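Reducing end xylose-releasing exo-oligoxylanase (Bacillus halodurans, PDB 1WU4) hydrolyses xylooligosaccharides of three or more units, releasing xylose from the reducing end with inversion of anomeric configuration. Local coordinates at residues D34-L39 / L364-M369; D54-L59 / I91-M96; N182-F187 / S197-H202. The protein carries 1 engineered substitution. All coordinates share one frame; numbering follows the deposited sequence.

Interaction 1 (D34-L39 / L364-M369); sequences DTWEQL and LYLFAM
Thr-35 and Leu-366 meet where helix 25-40, the first long helix of the chain, packs against the last, 358-372, in an (alpha/alpha)6 barrel protein. Over the two segments the axes are 10.1 Å apart at closest approach and run nearly antiparallel, at 154°. Thr-35 sits among three side chains of the other helix. Its CG2, anti to the backbone N (chi1 -58° places OG1 beside that N), reaches across and touches both Leu-366 CD1, at 3.8 Å, and the ring of Tyr-365, which it approaches obliquely at CD2. Its OG1 bonds to the carbonyl of Arg-31, one turn back in its own helix, so a beta-branched residue with one polar arm can be buried here. The bent chain of Met-369 curls over that hydroxyl and brings CE to 3.2 Å from Thr-35 OG1, a close approach. On the other flank Leu-366 is held between two apolar groups: its CB lies 3.7 Å from CD2 of Leu-39, and its CD2 meets the rim of the Trp-36 ring at CE3, 4.0 Å away and near the ring plane. Tyr-365 suits a buried place because its OH is engaged by Thr-350 O and Arg-31 NH2. An alanine in place of Thr-35 would probably open a gap between Tyr-365, Leu-366 and Met-369 and leave the Arg-31 carbonyl without its side-chain donor. Such pairing of early and late helices is consistent with the way an (alpha/alpha)6 barrel, the fold of glycoside hydrolase family 8, closes on itself.

Interaction 2 (D54-L59 / I91-M96); sequences DDLGYL and IWNWTM
Trp-94 turns one face of its indole to Tyr-58, so that the tyrosine CB stands above the five-membered ring almost on its normal, 4.2 Å from the centroid, in a CH-pi contact. The phenol ring then leans obliquely over the same indole, its CD2 only 3.5 Å from NE1. Tyr-58 reaches this place because CG lies between the backbone N and the carbonyl carbon (chi1 60°). At Gly-57 the strand comes close to the helix, its CA 4.8 Å from the CA of Ile-91. The Gly-57 carbonyl oxygen fills the hollow between Ile-91 and Trp-94, receiving a CA-H...O contact from Ile-91 and lying 3.2 Å from CB of Trp-94. The strand is 56-59, one arm of a two-stranded antiparallel hairpin with 49-52, and it crosses helix 85-99 of the (alpha/alpha)6 barrel protein almost at a right angle, 87°. On one flank of Gly-57 the branched tip of Leu-56 leans in, CD2 resting against the backbone N and CB of Trp-94 and against the amide of Asn-93. On the other, Leu-59 CD1 and Ile-91 CD1 meet at 3.5 Å as the two side chains cross, and both side chains also touch Tyr-49 of the neighbouring strand. At the more open end Asn-93 ND2 donates to Asp-55 O (3.0 Å, N-H...O 151°) from above the carbonyl plane. The same ND2 gives a second bond to a water, which in turn donates to Asp-55 OD1 at 2.8 Å.

Interaction 3 (N182-F187 / S197-H202); sequences NKLIKF and SYHLPH
A methyl group seated on a histidine is the striking feature here: CG2 of Ile-185 rests over one face of the His-199 ring, 3.7 Å from its centroid and 14° off the normal. Ile-185 extends CG1 anti to its backbone N (chi1 -172°), which turns CG2 toward the imidazole. The ring cannot easily swing away, since ND1 is bonded to Ser-226 OG and NE2 to Ser-194 OG, and that same serine hydroxyl also bonds to Ile-185 O. Thus both ring nitrogens are satisfied although the residue is buried, and the remaining contacts can be apolar. Leu-184 CD2 adds one at the ring edge, 3.9 Å from CE1. The backbone N of Leu-184 is bonded to Asn-182 OD1 in an Asx turn that shapes this loop. Ile-185 CG2 also touches CB of Tyr-198 at 3.9 Å, so one methyl fills the angle between two aromatic side chains. Further along the loop, the edge of the Tyr-198 ring points at Phe-187 O, with CE2 3.5 Å from it. A water bridges the two residues, donating to Phe-187 O and hydrogen-bonded to Tyr-198 OH at 2.7 Å. Loop 182-187 thus packs against the 3-10 turn carrying Tyr-198, whose side chain lies about 4 Å from that of Asp-263, probably the proton acceptor, consistent with a second-shell role beside the active site of an inverting family 8 glycoside hydrolase.

How the interactions relate
Helix 69-81, which carries the probable proton donor Glu-70, ties the first two contacts together: Leu-366 of interaction 1 touches its Met-78, while Tyr-58 and Trp-94 of interaction 2 touch its Met-72. Their centres are 20 Å apart. Interactions 2 and 3, 27 Å apart between centres, approach the catalytic residues separately, the side chains of Leu-59 and Tyr-198 lying about 8 Å and 7 Å from that of Glu-70. Interaction 1 joins segments 325 residues apart in sequence and encloses the other two along the chain. It lies away from the catalytic pair; one of its segments is on helix 25-40, whose Glu-27 and Glu-30 bind a nickel ion about 12 Å from the side chain of Thr-35.

Interaction 1 (D34-L39 / L364-M369)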
loop_
_atom_site.group_PDB
_atom_site.type_symbol
_atom_site.label_atom_id
_atom_site.label_comp_id
_atom_site.label_asym_id
_atom_site.label_seq_id
_atom_site.Cartn_x
_atom_site.Cartn_y
_atom_site.Cartn_z
ATOM N N ASP A 34 -14.738 -14.318 3.433
ATOM C CA ASP A 34 -14.042 -15.481 2.897
ATOM C C ASP A 34 -12.616 -15.134 2.476
ATOM O O ASP A 34 -11.691 -15.915 2.699
ATOM C CB ASP A 34 -14.811 -16.074 1.712
ATOM C CG ASP A 34 -16.112 -16.739 2.133
ATOM O OD1 ASP A 34 -16.373 -16.833 3.352
ATOM O OD2 ASP A 34 -16.874 -17.173 1.243
ATOM N N THR A 35 -12.439 -13.965 1.870
ATOM C CA THR A 35 -11.110 -13.538 1.445
ATOM C C THR A 35 -10.209 -13.404 2.669
ATOM O O THR A 35 -9.081 -13.898 2.679
ATOM C CB THR A 35 -11.172 -12.193 0.700
ATOM O OG1 THR A 35 -12.036 -12.321 -0.439
ATOM C CG2 THR A 35 -9.789 -11.782 0.227
ATOM N N TRP A 36 -10.718 -12.742 3.704
ATOM C CA TRP A 36 -9.967 -12.566 4.940
ATOM C C TRP A 36 -9.586 -13.915 5.543
ATOM O O TRP A 36 -8.429 -14.131 5.911
ATOM C CB TRP A 36 -10.790 -11.754 5.949
ATOM C CG TRP A 36 -10.303 -11.866 7.366
ATOM C CD1 TRP A 36 -10.748 -12.740 8.318
ATOM C CD2 TRP A 36 -9.255 -11.106 7.981
ATOM N NE1 TRP A 36 -10.042 -12.571 9.486
ATOM C CE2 TRP A 36 -9.119 -11.574 9.306
ATOM C CE3 TRP A 36 -8.415 -10.074 7.540
ATOM C CZ2 TRP A 36 -8.178 -11.047 10.197
ATOM C CZ3 TRP A 36 -7.477 -9.548 8.429
ATOM C CH2 TRP A 36 -7.369 -10.036 9.740
ATOM N N GLU A 37 -10.556 -14.820 5.640
ATOM C CA GLU A 37 -10.312 -16.141 6.214
ATOM C C GLU A 37 -9.280 -16.963 5.451
ATOM O O GLU A 37 -8.489 -17.688 6.055
ATOM C CB GLU A 37 -11.622 -16.929 6.312
ATOM C CG GLU A 37 -12.545 -16.461 7.425
ATOM C CD GLU A 37 -11.880 -16.508 8.788
ATOM O OE1 GLU A 37 -11.215 -17.520 9.091
ATOM O OE2 GLU A 37 -12.027 -15.539 9.559
ATOM N N GLN A 38 -9.282 -16.866 4.129
ATOM C CA GLN A 38 -8.313 -17.621 3.348
ATOM C C GLN A 38 -6.891 -17.152 3.635
ATOM O O GLN A 38 -5.957 -17.952 3.642
ATOM C CB GLN A 38 -8.595 -17.484 1.853
ATOM C CG GLN A 38 -9.766 -18.310 1.361
ATOM C CD GLN A 38 -9.641 -18.637 -0.109
ATOM O OE1 GLN A 38 -8.641 -19.211 -0.541
ATOM N NE2 GLN A 38 -10.651 -18.274 -0.888
ATOM N N LEU A 39 -6.736 -15.855 3.888
ATOM C CA LEU A 39 -5.426 -15.272 4.151
ATOM C C LEU A 39 -4.969 -15.322 5.603
ATOM O O LEU A 39 -3.785 -15.520 5.877
ATOM C CB LEU A 39 -5.403 -13.812 3.682
ATOM C CG LEU A 39 -5.164 -13.516 2.199
ATOM C CD1 LEU A 39 -6.097 -14.334 1.326
ATOM C CD2 LEU A 39 -5.367 -12.030 1.956
ATOM N N LEU A 364 -2.815 -7.485 -2.317
ATOM C CA LEU A 364 -3.485 -6.513 -3.179
ATOM C C LEU A 364 -4.961 -6.876 -3.318
ATOM O O LEU A 364 -5.828 -6.004 -3.360
ATOM C CB LEU A 364 -2.809 -6.483 -4.558
ATOM C CG LEU A 364 -1.585 -5.570 -4.731
ATOM C CD1 LEU A 364 -0.634 -5.704 -3.553
ATOM C CD2 LEU A 364 -0.884 -5.908 -6.035
ATOM N N TYR A 365 -5.233 -8.176 -3.369
ATOM C CA TYR A 365 -6.584 -8.702 -3.498
ATOM C C TYR A 365 -7.437 -8.302 -2.286
ATOM O O TYR A 365 -8.537 -7.772 -2.443
ATOM C CB TYR A 365 -6.505 -10.226 -3.618
ATOM C CG TYR A 365 -7.754 -10.919 -4.113
ATOM C CD1 TYR A 365 -7.759 -11.591 -5.337
ATOM C CD2 TYR A 365 -8.907 -10.968 -3.330
ATOM C CE1 TYR A 365 -8.872 -12.301 -5.764
ATOM C CE2 TYR A 365 -10.031 -11.677 -3.750
ATOM C CZ TYR A 365 -10.002 -12.342 -4.965
ATOM O OH TYR A 365 -11.094 -13.078 -5.363
ATOM N N LEU A 366 -6.935 -8.547 -1.075
ATOM C CA LEU A 366 -7.706 -8.196 0.112
ATOM C C LEU A 366 -7.929 -6.690 0.217
ATOM O O LEU A 366 -9.015 -6.252 0.590
ATOM C CB LEU A 366 -7.036 -8.726 1.389
ATOM C CG LEU A 366 -7.768 -8.399 2.700
ATOM C CD1 LEU A 366 -9.213 -8.875 2.635
ATOM C CD2 LEU A 366 -7.052 -9.057 3.869
ATOM N N PHE A 367 -6.913 -5.893 -0.104
ATOM C CA PHE A 367 -7.089 -4.445 -0.045
ATOM C C PHE A 367 -8.212 -4.014 -0.990
ATOM O O PHE A 367 -9.051 -3.189 -0.632
ATOM C CB PHE A 367 -5.797 -3.707 -0.412
ATOM C CG PHE A 367 -4.791 -3.636 0.706
ATOM C CD1 PHE A 367 -5.186 -3.346 2.010
ATOM C CD2 PHE A 367 -3.439 -3.817 0.443
ATOM C CE1 PHE A 367 -4.246 -3.236 3.036
ATOM C CE2 PHE A 367 -2.491 -3.708 1.459
ATOM C CZ PHE A 367 -2.897 -3.416 2.758
ATOM N N ALA A 368 -8.230 -4.585 -2.191
ATOM C CA ALA A 368 -9.263 -4.254 -3.168
ATOM C C ALA A 368 -10.642 -4.719 -2.698
ATOM O O ALA A 368 -11.644 -4.038 -2.926
ATOM C CB ALA A 368 -8.924 -4.877 -4.511
ATOM N N MET A 369 -10.696 -5.872 -2.038
ATOM C CA MET A 369 -11.966 -6.389 -1.539
ATOM C C MET A 369 -12.498 -5.451 -0.459
ATOM O O MET A 369 -13.697 -5.175 -0.396
ATOM C CB MET A 369 -11.785 -7.793 -0.957
ATOM C CG MET A 369 -13.064 -8.616 -0.936
ATOM S SD MET A 369 -13.698 -8.942 -2.606
ATOM C CE MET A 369 -12.995 -10.536 -2.933
#

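Interaction 2 (D54-L59 / I91-M96)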
loop_
_atom_site.group_PDB
_atom_site.type_symbol
_atom_site.label_atom_id
_atom_site.label_comp_id
_atom_site.label_asym_id
_atom_site.label_seq_id
_atom_site.Cartn_x
_atom_site.Cartn_y
_atom_site.Cartn_z
ATOM N N ASP A 54 2.004 -17.088 21.753
ATOM C CA ASP A 54 0.767 -16.406 22.110
ATOM C C ASP A 54 0.825 -14.888 21.989
ATOM O O ASP A 54 -0.114 -14.202 22.388
ATOM C CB ASP A 54 0.345 -16.783 23.532
ATOM C CG ASP A 54 -0.648 -17.927 23.558
ATOM O OD1 ASP A 54 -1.752 -17.766 22.989
ATOM O OD2 ASP A 54 -0.331 -18.984 24.142
ATOM N N ASP A 55 1.914 -14.361 21.439
ATOM C CA ASP A 55 2.039 -12.915 21.292
ATOM C C ASP A 55 2.795 -12.480 20.041
ATOM O O ASP A 55 3.109 -11.302 19.882
ATOM C CB ASP A 55 2.714 -12.316 22.530
ATOM C CG ASP A 55 4.097 -12.887 22.779
ATOM O OD1 ASP A 55 4.762 -12.428 23.731
ATOM O OD2 ASP A 55 4.520 -13.794 22.030
ATOM N N LEU A 56 3.086 -13.426 19.154
ATOM C CA LEU A 56 3.804 -13.108 17.925
ATOM C C LEU A 56 3.067 -13.600 16.688
ATOM O O LEU A 56 2.187 -14.458 16.771
ATOM C CB LEU A 56 5.208 -13.717 17.963
ATOM C CG LEU A 56 6.191 -13.103 18.964
ATOM C CD1 LEU A 56 7.437 -13.970 19.062
ATOM C CD2 LEU A 56 6.550 -11.689 18.524
ATOM N N GLY A 57 3.438 -13.043 15.540
ATOM C CA GLY A 57 2.823 -13.422 14.284
ATOM C C GLY A 57 3.455 -12.644 13.148
ATOM O O GLY A 57 4.067 -11.600 13.377
ATOM N N TYR A 58 3.323 -13.145 11.926
ATOM C CA TYR A 58 3.901 -12.459 10.782
ATOM C C TYR A 58 3.256 -12.855 9.468
ATOM O O TYR A 58 2.569 -13.873 9.379
ATOM C CB TYR A 58 5.411 -12.739 10.709
ATOM C CG TYR A 58 5.783 -14.207 10.566
ATOM C CD1 TYR A 58 5.592 -14.887 9.363
ATOM C CD2 TYR A 58 6.330 -14.913 11.639
ATOM C CE1 TYR A 58 5.939 -16.235 9.229
ATOM C CE2 TYR A 58 6.678 -16.260 11.516
ATOM C CZ TYR A 58 6.481 -16.912 10.310
ATOM O OH TYR A 58 6.827 -18.239 10.183
ATOM N N LEU A 59 3.450 -12.019 8.454
ATOM C CA LEU A 59 2.953 -12.328 7.125
ATOM C C LEU A 59 4.182 -12.807 6.383
ATOM O O LEU A 59 5.227 -12.154 6.398
ATOM C CB LEU A 59 2.359 -11.101 6.428
ATOM C CG LEU A 59 0.850 -10.945 6.624
ATOM C CD1 LEU A 59 0.573 -10.482 8.042
ATOM C CD2 LEU A 59 0.288 -9.950 5.617
ATOM N N ILE A 91 1.611 -9.081 15.063
ATOM C CA ILE A 91 2.452 -8.634 13.956
ATOM C C ILE A 91 3.368 -7.478 14.362
ATOM O O ILE A 91 4.566 -7.491 14.070
ATOM C CB ILE A 91 1.584 -8.188 12.753
ATOM C CG1 ILE A 91 0.793 -9.383 12.210
ATOM C CG2 ILE A 91 2.466 -7.590 11.663
ATOM C CD1 ILE A 91 -0.232 -9.012 11.151
ATOM N N TRP A 92 2.805 -6.479 15.031
ATOM C CA TRP A 92 3.582 -5.322 15.461
ATOM C C TRP A 92 4.668 -5.748 16.452
ATOM O O TRP A 92 5.786 -5.239 16.417
ATOM C CB TRP A 92 2.646 -4.287 16.092
ATOM C CG TRP A 92 3.320 -3.052 16.618
ATOM C CD1 TRP A 92 3.122 -2.483 17.843
ATOM C CD2 TRP A 92 4.266 -2.212 15.935
ATOM N NE1 TRP A 92 3.881 -1.345 17.967
ATOM C CE2 TRP A 92 4.592 -1.154 16.812
ATOM C CE3 TRP A 92 4.867 -2.249 14.668
ATOM C CZ2 TRP A 92 5.494 -0.140 16.467
ATOM C CZ3 TRP A 92 5.767 -1.237 14.325
ATOM C CH2 TRP A 92 6.069 -0.198 15.225
ATOM N N ASN A 93 4.340 -6.693 17.327
ATOM C CA ASN A 93 5.305 -7.177 18.303
ATOM C C ASN A 93 6.486 -7.845 17.591
ATOM O O ASN A 93 7.644 -7.598 17.930
ATOM C CB ASN A 93 4.629 -8.160 19.266
ATOM C CG ASN A 93 5.511 -8.519 20.446
ATOM O OD1 ASN A 93 6.180 -7.658 21.021
ATOM N ND2 ASN A 93 5.506 -9.793 20.823
ATOM N N TRP A 94 6.193 -8.678 16.595
ATOM C CA TRP A 94 7.240 -9.362 15.838
ATOM C C TRP A 94 8.098 -8.320 15.126
ATOM O O TRP A 94 9.325 -8.420 15.088
ATOM C CB TRP A 94 6.616 -10.296 14.797
ATOM C CG TRP A 94 7.524 -11.392 14.290
ATOM C CD1 TRP A 94 7.563 -12.687 14.729
ATOM C CD2 TRP A 94 8.485 -11.304 13.226
ATOM N NE1 TRP A 94 8.477 -13.410 14.002
ATOM C CE2 TRP A 94 9.059 -12.588 13.073
ATOM C CE3 TRP A 94 8.917 -10.267 12.383
ATOM C CZ2 TRP A 94 10.039 -12.864 12.113
ATOM C CZ3 TRP A 94 9.894 -10.543 11.427
ATOM C CH2 TRP A 94 10.443 -11.835 11.302
ATOM N N THR A 95 7.431 -7.321 14.555
ATOM C CA THR A 95 8.097 -6.247 13.833
ATOM C C THR A 95 9.089 -5.489 14.712
ATOM O O THR A 95 10.240 -5.279 14.327
ATOM C CB THR A 95 7.057 -5.257 13.272
ATOM O OG1 THR A 95 6.180 -5.949 12.376
ATOM C CG2 THR A 95 7.742 -4.121 12.526
ATOM N N MET A 96 8.640 -5.071 15.888
ATOM C CA MET A 96 9.505 -4.336 16.800
ATOM C C MET A 96 10.634 -5.195 17.356
ATOM O O MET A 96 11.748 -4.716 17.559
ATOM C CB MET A 96 8.683 -3.758 17.953
ATOM C CG MET A 96 7.940 -2.476 17.603
ATOM S SD MET A 96 9.068 -1.174 17.058
ATOM C CE MET A 96 10.142 -1.053 18.471
HETATM O O HOH W 1 6.887 -10.762 23.142
#

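Interaction 3 (N182-F187 / S197-H202)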
loop_
_atom_site.group_PDB
_atom_site.type_symbol
_atom_site.label_atom_id
_atom_site.label_comp_id
_atom_site.label_asym_id
_atom_site.label_seq_id
_atom_site.Cartn_x
_atom_site.Cartn_y
_atom_site.Cartn_z
ATOM N N ASN A 182 11.824 18.747 -2.136
ATOM C CA ASN A 182 10.696 18.492 -3.027
ATOM C C ASN A 182 9.515 17.786 -2.364
ATOM O O ASN A 182 8.479 17.578 -2.996
ATOM C CB ASN A 182 11.142 17.713 -4.276
ATOM C CG ASN A 182 11.761 16.367 -3.948
ATOM O OD1 ASN A 182 11.336 15.684 -3.020
ATOM N ND2 ASN A 182 12.758 15.969 -4.735
ATOM N N LYS A 183 9.673 17.431 -1.090
ATOM C CA LYS A 183 8.621 16.768 -0.315
ATOM C C LYS A 183 8.169 15.423 -0.876
ATOM O O LYS A 183 7.044 14.992 -0.621
ATOM C CB LYS A 183 7.391 17.680 -0.182
ATOM C CG LYS A 183 7.619 18.974 0.593
ATOM C CD LYS A 183 8.422 19.986 -0.205
ATOM C CE LYS A 183 8.505 21.317 0.526
ATOM N NZ LYS A 183 9.104 21.177 1.880
ATOM N N LEU A 184 9.043 14.757 -1.625
ATOM C CA LEU A 184 8.709 13.463 -2.216
ATOM C C LEU A 184 9.337 12.302 -1.457
ATOM O O LEU A 184 10.498 12.372 -1.054
ATOM C CB LEU A 184 9.188 13.407 -3.670
ATOM C CG LEU A 184 8.639 14.448 -4.647
ATOM C CD1 LEU A 184 9.312 14.266 -5.989
ATOM C CD2 LEU A 184 7.128 14.301 -4.786
ATOM N N ILE A 185 8.569 11.230 -1.276
ATOM C CA ILE A 185 9.087 10.047 -0.598
ATOM C C ILE A 185 10.157 9.447 -1.515
ATOM O O ILE A 185 10.054 9.533 -2.744
ATOM C CB ILE A 185 7.955 9.013 -0.330
ATOM C CG1 ILE A 185 8.478 7.882 0.560
ATOM C CG2 ILE A 185 7.408 8.463 -1.646
ATOM C CD1 ILE A 185 7.392 6.910 1.000
ATOM N N LYS A 186 11.188 8.858 -0.917
ATOM C CA LYS A 186 12.287 8.264 -1.678
ATOM C C LYS A 186 12.134 6.753 -1.795
ATOM O O LYS A 186 11.386 6.138 -1.036
ATOM C CB LYS A 186 13.621 8.531 -0.983
ATOM C CG LYS A 186 13.935 9.971 -0.639
ATOM C CD LYS A 186 15.211 9.984 0.201
ATOM C CE LYS A 186 15.625 11.367 0.640
ATOM N NZ LYS A 186 16.823 11.260 1.528
ATOM N N PHE A 187 12.853 6.159 -2.746
ATOM C CA PHE A 187 12.827 4.709 -2.913
ATOM C C PHE A 187 13.453 4.103 -1.653
ATOM O O PHE A 187 12.925 3.146 -1.085
ATOM C CB PHE A 187 13.615 4.289 -4.152
ATOM C CG PHE A 187 13.914 2.826 -4.191
ATOM C CD1 PHE A 187 12.886 1.893 -4.117
ATOM C CD2 PHE A 187 15.229 2.378 -4.236
ATOM C CE1 PHE A 187 13.162 0.532 -4.079
ATOM C CE2 PHE A 187 15.515 1.021 -4.197
ATOM C CZ PHE A 187 14.478 0.096 -4.117
ATOM N N SER A 197 4.587 3.954 -6.902
ATOM C CA SER A 197 3.663 3.181 -6.074
ATOM C C SER A 197 3.769 3.472 -4.579
ATOM O O SER A 197 2.884 3.090 -3.815
ATOM C CB SER A 197 3.864 1.679 -6.315
ATOM O OG SER A 197 5.066 1.205 -5.729
ATOM N N TYR A 198 4.843 4.139 -4.164
ATOM C CA TYR A 198 5.054 4.481 -2.757
ATOM C C TYR A 198 4.313 5.755 -2.358
ATOM O O TYR A 198 4.176 6.056 -1.171
ATOM C CB TYR A 198 6.541 4.721 -2.485
ATOM C CG TYR A 198 7.435 3.499 -2.427
ATOM C CD1 TYR A 198 7.027 2.264 -2.933
ATOM C CD2 TYR A 198 8.723 3.603 -1.901
ATOM C CE1 TYR A 198 7.891 1.158 -2.917
ATOM C CE2 TYR A 198 9.586 2.517 -1.881
ATOM C CZ TYR A 198 9.169 1.300 -2.389
ATOM O OH TYR A 198 10.041 0.232 -2.374
ATOM N N HIS A 199 3.854 6.518 -3.345
ATOM C CA HIS A 199 3.173 7.775 -3.064
ATOM C C HIS A 199 1.738 7.601 -2.603
ATOM O O HIS A 199 0.877 7.138 -3.352
ATOM C CB HIS A 199 3.253 8.679 -4.294
ATOM C CG HIS A 199 4.642 9.157 -4.579
ATOM N ND1 HIS A 199 5.083 10.413 -4.221
ATOM C CD2 HIS A 199 5.716 8.513 -5.092
ATOM C CE1 HIS A 199 6.369 10.520 -4.500
ATOM N NE2 HIS A 199 6.779 9.382 -5.027
ATOM N N LEU A 200 1.493 7.992 -1.356
ATOM C CA LEU A 200 0.180 7.869 -0.739
ATOM C C LEU A 200 -0.272 9.228 -0.213
ATOM O O LEU A 200 -0.266 9.476 0.998
ATOM C CB LEU A 200 0.260 6.861 0.408
ATOM C CG LEU A 200 0.884 5.504 0.057
ATOM C CD1 LEU A 200 1.056 4.681 1.327
ATOM C CD2 LEU A 200 0.014 4.767 -0.954
ATOM N N PRO A 201 -0.685 10.129 -1.120
ATOM C CA PRO A 201 -1.124 11.456 -0.683
ATOM C C PRO A 201 -2.233 11.414 0.356
ATOM O O PRO A 201 -2.287 12.266 1.247
ATOM C CB PRO A 201 -1.547 12.136 -1.988
ATOM C CG PRO A 201 -1.923 10.993 -2.879
ATOM C CD PRO A 201 -0.873 9.955 -2.570
ATOM N N HIS A 202 -3.111 10.420 0.244
ATOM C CA HIS A 202 -4.207 10.275 1.191
ATOM C C HIS A 202 -3.693 9.931 2.591
ATOM O O HIS A 202 -4.304 10.310 3.589
ATOM C CB HIS A 202 -5.226 9.235 0.689
ATOM C CG HIS A 202 -4.616 7.968 0.177
ATOM N ND1 HIS A 202 -3.635 7.950 -0.791
ATOM C CD2 HIS A 202 -4.875 6.671 0.474
ATOM C CE1 HIS A 202 -3.317 6.697 -1.069
ATOM N NE2 HIS A 202 -4.055 5.902 -0.317
HETATM O O HOH W 2 12.258 0.459 -0.831
#